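Local coordinates for protein putative ADP-Ribosyltransferase Scabin (Streptomyces scabiei 87.22, PDB 5EWY) that probably transfers ADP-ribose from NAD+ onto DNA, as a toxin of a plant-pathogenic bacterium, at residues Asp46-Ala51 with Val57-Ile62; Val85-Gly90 with Tyr133-Asp138; Tyr101-Tyr106 with Lys147-Arg152; Val143-Asn146 with Arg152-Trp155. One frame throughout, in Å; residues are numbered along the deposited sequence.

Interaction 1: residues Asp46-Ala51 with Val57-Ile62; sequences DDPVHA and VDVERI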
loop_
_atom_site.group_PDB
_atom_site.type_symbol
_atom_site.label_atom_id
_atom_site.label_comp_id
_atom_site.label_asym_id
_atom_site.label_seq_id
_atom_site.Cartn_x
_atom_site.Cartn_y
_atom_site.Cartn_z
ATOM N N ASP A 46 -2.894 -14.628 -11.514
ATOM C CA ASP A 46 -2.097 -14.582 -12.732
ATOM C C ASP A 46 -1.634 -13.161 -13.008
ATOM O O ASP A 46 -0.489 -12.937 -13.415
ATOM C CB ASP A 46 -2.935 -15.089 -13.900
ATOM C CG ASP A 46 -2.097 -15.410 -15.121
ATOM O OD1 ASP A 46 -0.873 -15.626 -14.970
ATOM O OD2 ASP A 46 -2.667 -15.450 -16.231
ATOM N N ASP A 47 -2.512 -12.191 -12.769
ATOM C CA ASP A 47 -2.241 -10.792 -13.082
ATOM C C ASP A 47 -1.480 -10.150 -11.925
ATOM O O ASP A 47 -2.017 -10.073 -10.811
ATOM C CB ASP A 47 -3.568 -10.084 -13.314
ATOM C CG ASP A 47 -3.417 -8.624 -13.622
ATOM O OD1 ASP A 47 -2.272 -8.148 -13.746
ATOM O OD2 ASP A 47 -4.472 -7.970 -13.765
ATOM N N PRO A 48 -0.241 -9.679 -12.130
ATOM C CA PRO A 48 0.525 -9.133 -11.004
ATOM C C PRO A 48 -0.027 -7.825 -10.477
ATOM O O PRO A 48 0.308 -7.455 -9.348
ATOM C CB PRO A 48 1.932 -8.954 -11.587
ATOM C CG PRO A 48 1.697 -8.707 -13.027
ATOM C CD PRO A 48 0.466 -9.495 -13.411
ATOM N N VAL A 49 -0.876 -7.139 -11.251
ATOM C CA VAL A 49 -1.544 -5.929 -10.782
ATOM C C VAL A 49 -3.048 -6.149 -10.753
ATOM O O VAL A 49 -3.835 -5.233 -11.000
ATOM C CB VAL A 49 -1.151 -4.692 -11.609
ATOM C CG1 VAL A 49 0.331 -4.401 -11.435
ATOM C CG2 VAL A 49 -1.507 -4.867 -13.079
ATOM N N HIS A 50 -3.454 -7.372 -10.414
ATOM C CA HIS A 50 -4.864 -7.654 -10.181
ATOM C C HIS A 50 -5.515 -6.611 -9.292
ATOM O O HIS A 50 -6.692 -6.286 -9.466
ATOM C CB HIS A 50 -5.005 -9.031 -9.530
ATOM C CG HIS A 50 -6.415 -9.388 -9.198
ATOM N ND1 HIS A 50 -7.365 -9.607 -10.170
ATOM C CD2 HIS A 50 -7.046 -9.538 -8.010
ATOM C CE1 HIS A 50 -8.520 -9.894 -9.595
ATOM N NE2 HIS A 50 -8.353 -9.868 -8.287
ATOM N N ALA A 51 -4.775 -6.091 -8.313
ATOM C CA ALA A 51 -5.358 -5.198 -7.329
ATOM C C ALA A 51 -5.515 -3.771 -7.830
ATOM O O ALA A 51 -6.144 -2.977 -7.137
ATOM C CB ALA A 51 -4.470 -5.150 -6.093
ATOM N N VAL A 57 -1.747 1.116 -15.695
ATOM C CA VAL A 57 -0.347 1.018 -15.320
ATOM C C VAL A 57 0.354 0.035 -16.244
ATOM O O VAL A 57 -0.207 -0.998 -16.634
ATOM C CB VAL A 57 -0.210 0.617 -13.843
ATOM C CG1 VAL A 57 -0.888 -0.741 -13.567
ATOM C CG2 VAL A 57 1.256 0.602 -13.445
ATOM N N ASP A 58 1.593 0.355 -16.595
ATOM C CA ASP A 58 2.378 -0.433 -17.538
ATOM C C ASP A 58 3.480 -1.155 -16.769
ATOM O O ASP A 58 4.541 -0.584 -16.501
ATOM C CB ASP A 58 2.960 0.462 -18.623
ATOM C CG ASP A 58 3.778 -0.314 -19.632
ATOM O OD1 ASP A 58 3.823 -1.559 -19.522
ATOM O OD2 ASP A 58 4.361 0.323 -20.538
ATOM N N VAL A 59 3.232 -2.430 -16.460
ATOM C CA VAL A 59 4.153 -3.228 -15.652
ATOM C C VAL A 59 5.523 -3.328 -16.305
ATOM O O VAL A 59 6.540 -3.458 -15.613
ATOM C CB VAL A 59 3.534 -4.614 -15.388
ATOM C CG1 VAL A 59 4.566 -5.587 -14.833
ATOM C CG2 VAL A 59 2.360 -4.491 -14.435
ATOM N N GLU A 60 5.585 -3.296 -17.634
ATOM C CA GLU A 60 6.870 -3.453 -18.296
ATOM C C GLU A 60 7.781 -2.251 -18.087
ATOM O O GLU A 60 8.987 -2.357 -18.341
ATOM C CB GLU A 60 6.663 -3.734 -19.788
ATOM C CG GLU A 60 6.066 -5.113 -20.056
ATOM C CD GLU A 60 5.776 -5.369 -21.527
ATOM O OE1 GLU A 60 6.147 -4.527 -22.372
ATOM O OE2 GLU A 60 5.171 -6.417 -21.837
ATOM N N ARG A 61 7.243 -1.126 -17.625
ATOM C CA ARG A 61 8.039 0.066 -17.384
ATOM C C ARG A 61 8.595 0.139 -15.971
ATOM O O ARG A 61 9.364 1.056 -15.673
ATOM C CB ARG A 61 7.205 1.316 -17.658
ATOM C CG ARG A 61 6.945 1.537 -19.141
ATOM C CD ARG A 61 5.993 2.692 -19.378
ATOM N NE ARG A 61 6.513 3.956 -18.861
ATOM C CZ ARG A 61 5.773 5.047 -18.682
ATOM N NH1 ARG A 61 4.475 5.028 -18.968
ATOM N NH2 ARG A 61 6.323 6.152 -18.201
ATOM N N ILE A 62 8.237 -0.800 -15.101
ATOM C CA ILE A 62 8.775 -0.796 -13.748
ATOM C C ILE A 62 10.268 -1.072 -13.810
ATOM O O ILE A 62 10.715 -2.001 -14.496
ATOM C CB ILE A 62 8.064 -1.840 -12.875
ATOM C CG1 ILE A 62 6.579 -1.516 -12.737
ATOM C CG2 ILE A 62 8.719 -1.919 -11.511
ATOM C CD1 ILE A 62 5.767 -2.667 -12.181
#
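Val49 and Val59 carry the apolar part of this contact. They slide past each other in opposite directions, and their methyls close to 3.6 Å between Val49 CG1 and Val59 CG2. Val49 CG1 stands anti to the carbonyl carbon (chi1 -64°), which extends it to that methyl. Val49 CG2 lies between Val59 CG2 and Val57 CG1, 4.2 Å from the latter, so one valine spans two partners. Pro48 adds a looser touch at the margin, its CG lying 4.5 Å from Val59 CG2. Trp68 packs on both Pro48 and Val59, and Pro164 of strand 160-164 touches Val49 and Val57.

Between the two segments there is apolar contact alone; the side chains of Asp47 and Asp58 bond within their own segments and shape them. Asp47 OD1 takes the N-H of Val49 at 3.0 Å, approached from 62° above the carboxylate plane, while His50 N bonds to Asp47 O and closes a type I turn. In the other segment Asp58 OD1 accepts from Glu60 N at 3.1 Å, again from above its carboxylate, at the start of the short 3-10 turn 59-61.

Both loops precede strand 75-79. The arrangement is that of two Asx turns, one with a type I beta turn and one leading into a 3-10 turn, whose valines meet beside Pro164.

Interaction 2: residues Val85-Gly90 with Tyr133-Asp138; sequences VVFEQG and YNYYID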
loop_
_atom_site.group_PDB
_atom_site.type_symbol
_atom_site.label_atom_id
_atom_site.label_comp_id
_atom_site.label_asym_id
_atom_site.label_seq_id
_atom_site.Cartn_x
_atom_site.Cartn_y
_atom_site.Cartn_z
ATOM N N VAL A 85 -13.505 9.187 0.967
ATOM C CA VAL A 85 -12.920 9.218 -0.366
ATOM C C VAL A 85 -12.264 7.882 -0.695
ATOM O O VAL A 85 -12.488 7.311 -1.770
ATOM C CB VAL A 85 -11.896 10.369 -0.436
ATOM C CG1 VAL A 85 -11.241 10.403 -1.808
ATOM C CG2 VAL A 85 -12.558 11.712 -0.074
ATOM N N VAL A 86 -11.434 7.374 0.217
ATOM C CA VAL A 86 -10.708 6.135 -0.042
ATOM C C VAL A 86 -11.658 4.949 -0.181
ATOM O O VAL A 86 -11.468 4.095 -1.047
ATOM C CB VAL A 86 -9.669 5.898 1.058
ATOM C CG1 VAL A 86 -9.006 4.531 0.905
ATOM C CG2 VAL A 86 -8.605 6.957 1.032
ATOM N N PHE A 87 -12.699 4.879 0.641
ATOM C CA PHE A 87 -13.597 3.738 0.503
ATOM C C PHE A 87 -14.377 3.803 -0.805
ATOM O O PHE A 87 -14.756 2.765 -1.346
ATOM C CB PHE A 87 -14.557 3.658 1.687
ATOM C CG PHE A 87 -13.898 3.343 3.001
ATOM C CD1 PHE A 87 -12.562 2.954 3.087
ATOM C CD2 PHE A 87 -14.643 3.407 4.168
ATOM C CE1 PHE A 87 -11.970 2.675 4.333
ATOM C CE2 PHE A 87 -14.058 3.112 5.393
ATOM C CZ PHE A 87 -12.744 2.745 5.474
ATOM N N GLU A 88 -14.628 4.997 -1.335
ATOM C CA GLU A 88 -15.309 5.088 -2.612
ATOM C C GLU A 88 -14.376 4.804 -3.789
ATOM O O GLU A 88 -14.763 4.101 -4.731
ATOM C CB GLU A 88 -15.946 6.471 -2.731
ATOM C CG GLU A 88 -16.821 6.645 -3.950
ATOM C CD GLU A 88 -18.023 7.524 -3.673
ATOM O OE1 GLU A 88 -18.803 7.183 -2.756
ATOM O OE2 GLU A 88 -18.179 8.556 -4.361
ATOM N N GLN A 89 -13.157 5.347 -3.769
ATOM C CA GLN A 89 -12.268 5.313 -4.929
ATOM C C GLN A 89 -11.179 4.264 -4.846
ATOM O O GLN A 89 -10.529 4.002 -5.864
ATOM C CB GLN A 89 -11.477 6.620 -5.039
ATOM C CG GLN A 89 -12.237 7.834 -5.277
ATOM C CD GLN A 89 -11.322 9.042 -5.345
ATOM O OE1 GLN A 89 -10.097 8.959 -5.160
ATOM N NE2 GLN A 89 -11.908 10.163 -5.606
ATOM N N GLY A 90 -10.927 3.717 -3.672
ATOM C CA GLY A 90 -9.678 2.997 -3.454
ATOM C C GLY A 90 -8.536 3.997 -3.348
ATOM O O GLY A 90 -8.751 5.192 -3.152
ATOM N N TYR A 133 -4.762 9.201 9.243
ATOM C CA TYR A 133 -5.315 7.890 9.273
ATOM C C TYR A 133 -4.313 6.787 8.985
ATOM O O TYR A 133 -3.415 6.960 8.255
ATOM C CB TYR A 133 -6.383 7.828 8.174
ATOM C CG TYR A 133 -7.508 8.833 8.317
ATOM C CD1 TYR A 133 -8.576 8.575 9.091
ATOM C CD2 TYR A 133 -7.460 10.033 7.677
ATOM C CE1 TYR A 133 -9.578 9.494 9.242
ATOM C CE2 TYR A 133 -8.450 10.942 7.841
ATOM C CZ TYR A 133 -9.505 10.654 8.610
ATOM O OH TYR A 133 -10.508 11.545 8.766
ATOM N N ASN A 134 -4.558 5.646 9.602
ATOM C CA ASN A 134 -3.818 4.418 9.318
ATOM C C ASN A 134 -4.802 3.455 8.647
ATOM O O ASN A 134 -5.701 2.924 9.301
ATOM C CB ASN A 134 -3.249 3.842 10.618
ATOM C CG ASN A 134 -2.167 2.818 10.383
ATOM O OD1 ASN A 134 -1.380 2.913 9.419
ATOM N ND2 ASN A 134 -2.109 1.805 11.264
ATOM N N TYR A 135 -4.639 3.228 7.350
ATOM C CA TYR A 135 -5.467 2.295 6.586
ATOM C C TYR A 135 -4.897 0.887 6.626
ATOM O O TYR A 135 -3.677 0.687 6.650
ATOM C CB TYR A 135 -5.584 2.756 5.136
ATOM C CG TYR A 135 -6.460 3.981 4.970
ATOM C CD1 TYR A 135 -5.936 5.261 5.040
ATOM C CD2 TYR A 135 -7.806 3.853 4.715
ATOM C CE1 TYR A 135 -6.745 6.380 4.890
ATOM C CE2 TYR A 135 -8.624 4.933 4.572
ATOM C CZ TYR A 135 -8.093 6.212 4.646
ATOM O OH TYR A 135 -8.961 7.259 4.498
ATOM N N TYR A 136 -5.819 -0.079 6.682
ATOM C CA TYR A 136 -5.545 -1.507 6.756
ATOM C C TYR A 136 -5.954 -2.113 5.420
ATOM O O TYR A 136 -7.063 -1.867 4.943
ATOM C CB TYR A 136 -6.380 -2.137 7.885
ATOM C CG TYR A 136 -5.980 -1.745 9.284
ATOM C CD1 TYR A 136 -5.892 -0.402 9.669
ATOM C CD2 TYR A 136 -5.648 -2.685 10.215
ATOM C CE1 TYR A 136 -5.533 -0.057 10.935
ATOM C CE2 TYR A 136 -5.244 -2.332 11.487
ATOM C CZ TYR A 136 -5.170 -0.997 11.836
ATOM O OH TYR A 136 -4.804 -0.687 13.107
ATOM N N ILE A 137 -5.026 -2.834 4.784
ATOM C CA ILE A 137 -5.141 -3.258 3.390
ATOM C C ILE A 137 -4.942 -4.767 3.315
ATOM O O ILE A 137 -4.021 -5.308 3.947
ATOM C CB ILE A 137 -4.090 -2.529 2.535
ATOM C CG1 ILE A 137 -4.454 -1.048 2.501
ATOM C CG2 ILE A 137 -3.982 -3.099 1.116
ATOM C CD1 ILE A 137 -3.315 -0.148 2.075
ATOM N N ASP A 138 -5.801 -5.442 2.553
ATOM C CA ASP A 138 -5.674 -6.885 2.345
ATOM C C ASP A 138 -5.759 -7.080 0.836
ATOM O O ASP A 138 -6.836 -7.228 0.266
ATOM C CB ASP A 138 -6.756 -7.638 3.103
ATOM C CG ASP A 138 -6.763 -9.135 2.812
ATOM O OD1 ASP A 138 -5.716 -9.693 2.413
ATOM O OD2 ASP A 138 -7.815 -9.771 3.013
#
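Helix 83-89 lies against strand 133-137, an inner strand of the four-stranded antiparallel sheet, and Tyr135 is the strand residue that meets segment 85-90. The tyrosine ring and Val86 cross obliquely, both valine methyls taking part. Val86 CG1 sits 3.7 Å from Tyr135 CE2, while Val86 CG2 reaches the phenol end, 3.5 Å from Tyr135 OH. With CG1 anti to the backbone N (chi1 173°) and CG2 anti to the carbonyl carbon, the two branches of Val86 spread along the CE2-CZ-OH side of the ring.

Phe87 comes in at the edge of the tyrosine, near its ring plane, with CE1 4.0 Å from Tyr135 CE2. That same CE2 therefore touches both helix residues. The hydroxyl is held too: Tyr135 OH hydrogen-bonds to Arg81 O just ahead of the helix, which fixes the far end of the ring while the hydrocarbon around it is buried.

Val175 of strand 172-179 touches both Phe87 and Tyr135, extending the apolar layer across the sheet. The Tyr135 side chain lies about 8 Å from the bound inhibitor, and its strand pairs with strand 75-79, which carries the pocket residues Arg77 and Ser78. This is a helix packed on an antiparallel sheet, within the ADP-ribosyltransferase fold.

Interaction 3: residues Tyr101-Tyr106 with Lys147-Arg152; sequences YDIESY and KTIGDR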
loop_
_atom_site.group_PDB
_atom_site.type_symbol
_atom_site.label_atom_id
_atom_site.label_comp_id
_atom_site.label_asym_id
_atom_site.label_seq_id
_atom_site.Cartn_x
_atom_site.Cartn_y
_atom_site.Cartn_z
ATOM N N TYR A 101 8.363 5.716 -12.866
ATOM C CA TYR A 101 8.299 4.263 -12.761
ATOM C C TYR A 101 9.525 3.661 -12.095
ATOM O O TYR A 101 9.495 2.482 -11.734
ATOM C CB TYR A 101 8.117 3.635 -14.150
ATOM C CG TYR A 101 6.671 3.479 -14.550
ATOM C CD1 TYR A 101 5.943 4.559 -15.013
ATOM C CD2 TYR A 101 6.028 2.255 -14.438
ATOM C CE1 TYR A 101 4.613 4.423 -15.380
ATOM C CE2 TYR A 101 4.702 2.112 -14.798
ATOM C CZ TYR A 101 3.999 3.200 -15.263
ATOM O OH TYR A 101 2.677 3.077 -15.630
ATOM N N ASP A 102 10.608 4.417 -11.918
ATOM C CA ASP A 102 11.770 3.858 -11.240
ATOM C C ASP A 102 11.547 3.870 -9.734
ATOM O O ASP A 102 11.324 4.928 -9.134
ATOM C CB ASP A 102 13.066 4.580 -11.576
ATOM C CG ASP A 102 14.255 3.896 -10.935
ATOM O OD1 ASP A 102 14.645 2.810 -11.424
ATOM O OD2 ASP A 102 14.775 4.415 -9.928
ATOM N N ILE A 103 11.627 2.689 -9.127
ATOM C CA ILE A 103 11.248 2.544 -7.725
ATOM C C ILE A 103 12.228 3.267 -6.818
ATOM O O ILE A 103 11.824 3.954 -5.871
ATOM C CB ILE A 103 11.123 1.058 -7.372
ATOM C CG1 ILE A 103 9.836 0.507 -7.993
ATOM C CG2 ILE A 103 11.114 0.855 -5.849
ATOM C CD1 ILE A 103 9.877 -0.927 -8.220
ATOM N N GLU A 104 13.532 3.100 -7.068
ATOM C CA GLU A 104 14.525 3.767 -6.235
ATOM C C GLU A 104 14.340 5.281 -6.279
ATOM O O GLU A 104 14.410 5.953 -5.243
ATOM C CB GLU A 104 15.928 3.375 -6.706
ATOM C CG GLU A 104 17.012 3.595 -5.688
ATOM C CD GLU A 104 18.393 3.265 -6.212
ATOM O OE1 GLU A 104 18.567 2.983 -7.433
ATOM O OE2 GLU A 104 19.331 3.296 -5.388
ATOM N N SER A 105 14.090 5.832 -7.472
ATOM C CA SER A 105 13.875 7.272 -7.604
ATOM C C SER A 105 12.660 7.711 -6.801
ATOM O O SER A 105 12.716 8.706 -6.077
ATOM C CB SER A 105 13.693 7.663 -9.076
ATOM O OG SER A 105 14.854 7.427 -9.844
ATOM N N TYR A 106 11.558 6.955 -6.902
ATOM C CA TYR A 106 10.307 7.309 -6.230
ATOM C C TYR A 106 10.471 7.281 -4.714
ATOM O O TYR A 106 9.981 8.171 -4.007
ATOM C CB TYR A 106 9.224 6.313 -6.665
ATOM C CG TYR A 106 7.988 6.279 -5.789
ATOM C CD1 TYR A 106 7.099 7.342 -5.781
ATOM C CD2 TYR A 106 7.700 5.177 -4.986
ATOM C CE1 TYR A 106 5.968 7.325 -4.992
ATOM C CE2 TYR A 106 6.570 5.152 -4.192
ATOM C CZ TYR A 106 5.705 6.232 -4.200
ATOM O OH TYR A 106 4.569 6.235 -3.418
ATOM N N LYS A 147 13.071 -6.005 -1.367
ATOM C CA LYS A 147 13.513 -7.144 -2.164
ATOM C C LYS A 147 13.922 -6.720 -3.566
ATOM O O LYS A 147 14.734 -7.400 -4.206
ATOM C CB LYS A 147 12.413 -8.204 -2.251
ATOM C CG LYS A 147 12.149 -8.933 -0.958
ATOM C CD LYS A 147 11.134 -10.049 -1.168
ATOM C CE LYS A 147 10.708 -10.692 0.144
ATOM N NZ LYS A 147 11.874 -11.201 0.910
ATOM N N THR A 148 13.356 -5.623 -4.062
ATOM C CA THR A 148 13.624 -5.116 -5.403
ATOM C C THR A 148 14.845 -4.213 -5.462
ATOM O O THR A 148 15.636 -4.335 -6.397
ATOM C CB THR A 148 12.383 -4.364 -5.898
ATOM O OG1 THR A 148 11.274 -5.269 -5.895
ATOM C CG2 THR A 148 12.564 -3.800 -7.297
ATOM N N ILE A 149 15.030 -3.319 -4.487
ATOM C CA ILE A 149 16.157 -2.385 -4.512
ATOM C C ILE A 149 17.160 -2.614 -3.389
ATOM O O ILE A 149 18.140 -1.859 -3.291
ATOM C CB ILE A 149 15.708 -0.911 -4.567
ATOM C CG1 ILE A 149 15.073 -0.472 -3.237
ATOM C CG2 ILE A 149 14.774 -0.682 -5.772
ATOM C CD1 ILE A 149 14.790 1.028 -3.142
ATOM N N GLY A 150 16.971 -3.629 -2.554
ATOM C CA GLY A 150 17.865 -3.870 -1.440
ATOM C C GLY A 150 17.337 -3.285 -0.143
ATOM O O GLY A 150 16.384 -2.501 -0.111
ATOM N N ASP A 151 17.978 -3.686 0.960
ATOM C CA ASP A 151 17.566 -3.251 2.292
ATOM C C ASP A 151 18.578 -2.315 2.936
ATOM O O ASP A 151 18.590 -2.162 4.164
ATOM C CB ASP A 151 17.266 -4.443 3.209
ATOM C CG ASP A 151 18.470 -5.341 3.436
ATOM O OD1 ASP A 151 19.591 -4.992 3.015
ATOM O OD2 ASP A 151 18.288 -6.407 4.056
ATOM N N ARG A 152 19.407 -1.663 2.127
ATOM C CA ARG A 152 20.462 -0.787 2.612
ATOM C C ARG A 152 20.209 0.678 2.298
ATOM O O ARG A 152 20.977 1.533 2.754
ATOM C CB ARG A 152 21.807 -1.189 1.987
ATOM C CG ARG A 152 22.196 -2.639 2.222
ATOM C CD ARG A 152 22.515 -2.905 3.680
ATOM N NE ARG A 152 22.918 -4.291 3.897
ATOM C CZ ARG A 152 24.137 -4.765 3.657
ATOM N NH1 ARG A 152 25.088 -3.967 3.186
ATOM N NH2 ARG A 152 24.406 -6.042 3.884
#
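The apolar contacts come from Ile103 and Glu104 on one helix and from Thr148 and Ile149 on the other. Ile103 divides its branches between two partners. Its CG2 meets Ile149 CG2 at 4.0 Å as the two side chains pass at a slant, and its CD1 reaches Thr148 CG2, also at 4.0 Å, across a side chain lying nearly at right angles. Ile149 has CG1 set between its backbone N and carbonyl carbon (chi1 70°), which carries CD1 to the backbone of helix 103-108, 4.1 Å from Glu104 CA. The aliphatic part of Glu104 joins in, with CG 4.2 Å from Ile149 CD1.

Polar bonds act at the helix ends. Asp102 is the N-cap of helix 103-108: its OD2 accepts from Ser105 N at 2.9 Å on the anti side, 24° out of the carboxylate plane. Thr148 meets Ile103 with its methyl, while its OG1 hydrogen-bonds to Asp144 O, one turn back, and to Val67 N. Beyond Ile149, Gly150 leaves the helix with positive phi, at backbone angles that call for glycine.

The start of helix 103-108 thus rests against the end of helix 145-149. Val143 of strand 143-144 packs on both Ile103 and Thr148, Ile62 covers Ile103 from the loop ahead, and Asp102 OD1 is tied to Thr63 in that same loop.

Interaction 4: residues Val143-Asn146 with Arg152-Trp155; sequences VDVN and RHKW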
loop_
_atom_site.group_PDB
_atom_site.type_symbol
_atom_site.label_atom_id
_atom_site.label_comp_id
_atom_site.label_asym_id
_atom_site.label_seq_id
_atom_site.Cartn_x
_atom_site.Cartn_y
_atom_site.Cartn_z
ATOM N N VAL A 143 4.808 -4.619 -5.294
ATOM C CA VAL A 143 6.251 -4.752 -5.447
ATOM C C VAL A 143 6.895 -4.599 -4.072
ATOM O O VAL A 143 6.744 -3.563 -3.415
ATOM C CB VAL A 143 6.801 -3.700 -6.422
ATOM C CG1 VAL A 143 8.301 -3.855 -6.540
ATOM C CG2 VAL A 143 6.128 -3.808 -7.795
ATOM N N ASP A 144 7.634 -5.613 -3.636
ATOM C CA ASP A 144 8.347 -5.540 -2.366
ATOM C C ASP A 144 9.589 -4.681 -2.577
ATOM O O ASP A 144 10.528 -5.079 -3.270
ATOM C CB ASP A 144 8.684 -6.944 -1.864
ATOM C CG ASP A 144 9.304 -6.934 -0.484
ATOM O OD1 ASP A 144 10.211 -6.113 -0.250
ATOM O OD2 ASP A 144 8.903 -7.745 0.378
ATOM N N VAL A 145 9.584 -3.481 -1.994
ATOM C CA VAL A 145 10.614 -2.503 -2.317
ATOM C C VAL A 145 11.988 -3.010 -1.909
ATOM O O VAL A 145 12.938 -2.965 -2.693
ATOM C CB VAL A 145 10.290 -1.141 -1.688
ATOM C CG1 VAL A 145 11.509 -0.184 -1.760
ATOM C CG2 VAL A 145 9.127 -0.502 -2.401
ATOM N N ASN A 146 12.131 -3.464 -0.664
ATOM C CA ASN A 146 13.457 -3.868 -0.207
ATOM C C ASN A 146 13.966 -5.109 -0.940
ATOM O O ASN A 146 15.179 -5.248 -1.141
ATOM C CB ASN A 146 13.478 -4.071 1.301
ATOM C CG ASN A 146 13.341 -2.778 2.058
ATOM O OD1 ASN A 146 13.272 -1.687 1.467
ATOM N ND2 ASN A 146 13.299 -2.879 3.374
ATOM N N ARG A 152 19.407 -1.663 2.127
ATOM C CA ARG A 152 20.462 -0.787 2.612
ATOM C C ARG A 152 20.209 0.678 2.298
ATOM O O ARG A 152 20.977 1.533 2.754
ATOM C CB ARG A 152 21.807 -1.189 1.987
ATOM C CG ARG A 152 22.196 -2.639 2.222
ATOM C CD ARG A 152 22.515 -2.905 3.680
ATOM N NE ARG A 152 22.918 -4.291 3.897
ATOM C CZ ARG A 152 24.137 -4.765 3.657
ATOM N NH1 ARG A 152 25.088 -3.967 3.186
ATOM N NH2 ARG A 152 24.406 -6.042 3.884
ATOM N N HIS A 153 19.174 0.987 1.525
ATOM C CA HIS A 153 18.905 2.368 1.164
ATOM C C HIS A 153 18.320 3.122 2.354
ATOM O O HIS A 153 17.918 2.542 3.371
ATOM C CB HIS A 153 17.965 2.430 -0.039
ATOM C CG HIS A 153 16.615 1.848 0.222
ATOM N ND1 HIS A 153 15.536 2.603 0.630
ATOM C CD2 HIS A 153 16.175 0.569 0.156
ATOM C CE1 HIS A 153 14.486 1.816 0.788
ATOM N NE2 HIS A 153 14.848 0.579 0.495
ATOM N N LYS A 154 18.288 4.450 2.207
ATOM C CA LYS A 154 17.972 5.338 3.317
ATOM C C LYS A 154 16.654 4.976 3.985
ATOM O O LYS A 154 16.507 5.125 5.202
ATOM C CB LYS A 154 17.916 6.774 2.798
ATOM C CG LYS A 154 17.662 7.806 3.865
ATOM C CD LYS A 154 18.163 9.186 3.445
ATOM C CE LYS A 154 17.495 9.684 2.167
ATOM N NZ LYS A 154 18.042 11.006 1.714
ATOM N N TRP A 155 15.671 4.550 3.199
ATOM C CA TRP A 155 14.312 4.346 3.689
ATOM C C TRP A 155 13.955 2.873 3.844
ATOM O O TRP A 155 12.767 2.515 3.870
ATOM C CB TRP A 155 13.333 5.068 2.764
ATOM C CG TRP A 155 13.553 6.544 2.831
ATOM C CD1 TRP A 155 14.002 7.349 1.844
ATOM C CD2 TRP A 155 13.372 7.372 3.982
ATOM N NE1 TRP A 155 14.110 8.653 2.298
ATOM C CE2 TRP A 155 13.704 8.689 3.608
ATOM C CE3 TRP A 155 12.928 7.130 5.289
ATOM C CZ2 TRP A 155 13.637 9.753 4.499
ATOM C CZ3 TRP A 155 12.853 8.193 6.171
ATOM C CH2 TRP A 155 13.207 9.489 5.772
HETATM O O HOH W 1 11.179 -0.006 2.167
#
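His153 meets Asn146 through a single hydrogen bond: NE2 donates to Asn146 OD1 at 2.9 Å, with an N-H...O angle of 153°. The imidazole sits in the loop after helix 145-149, its CG placed between backbone N and carbonyl carbon (chi1 63°), and this turns NE2 back to the first turn of the helix. The oxygen lies at the ring edge, near the imidazole plane. From the amide side the approach is less regular, since NE2 stands 36° out of the carbonyl plane and the two flat groups are 74° apart.

Asn146 is gripped at both amide atoms. ND2 bonds to Ala156 O, further along the loop, while OD1 also lies 2.8 Å from a water that reaches weakly to Trp155 O. The bonds to His153 and Ala156 fix the amide's rotation and tie the loop to the helix it has just left. That helix opens directly from strand 143-144, where Asp144 is the N-cap and its OD1 accepts from Lys147 N; the strand runs at the edge of the three-stranded sheet, next to strand 160-164, which carries Glu160 of the inhibitor pocket.

Val145 packs against the imidazole, its CG1 4.1 Å from His153 NE2 and the two side chains nearly perpendicular. Its side chain also touches Glu160 and lies about 7 Å from the inhibitor, while Val107 of helix 103-108 packs on His153.

Interaction 2 is the fully buried contact, made by a helix and an inner strand of the four-stranded sheet. The other three are only partly buried and lie about the three-stranded sheet. Interactions 3 and 4 both use helix 145-149, their centres about 5 Å apart, and they also touch directly where Val145 of interaction 4 packs on Ile103 of interaction 3. Interaction 1 meets interaction 3 through a probable hydrogen bond from Asp58 N to Tyr101 OH. Interactions 2 and 3 fall on opposite sides of the chain's centre. Aliphatic packing carries interactions 1 and 3, aromatic rings enter in 2, and 4 alone bridges its segments with a direct hydrogen bond.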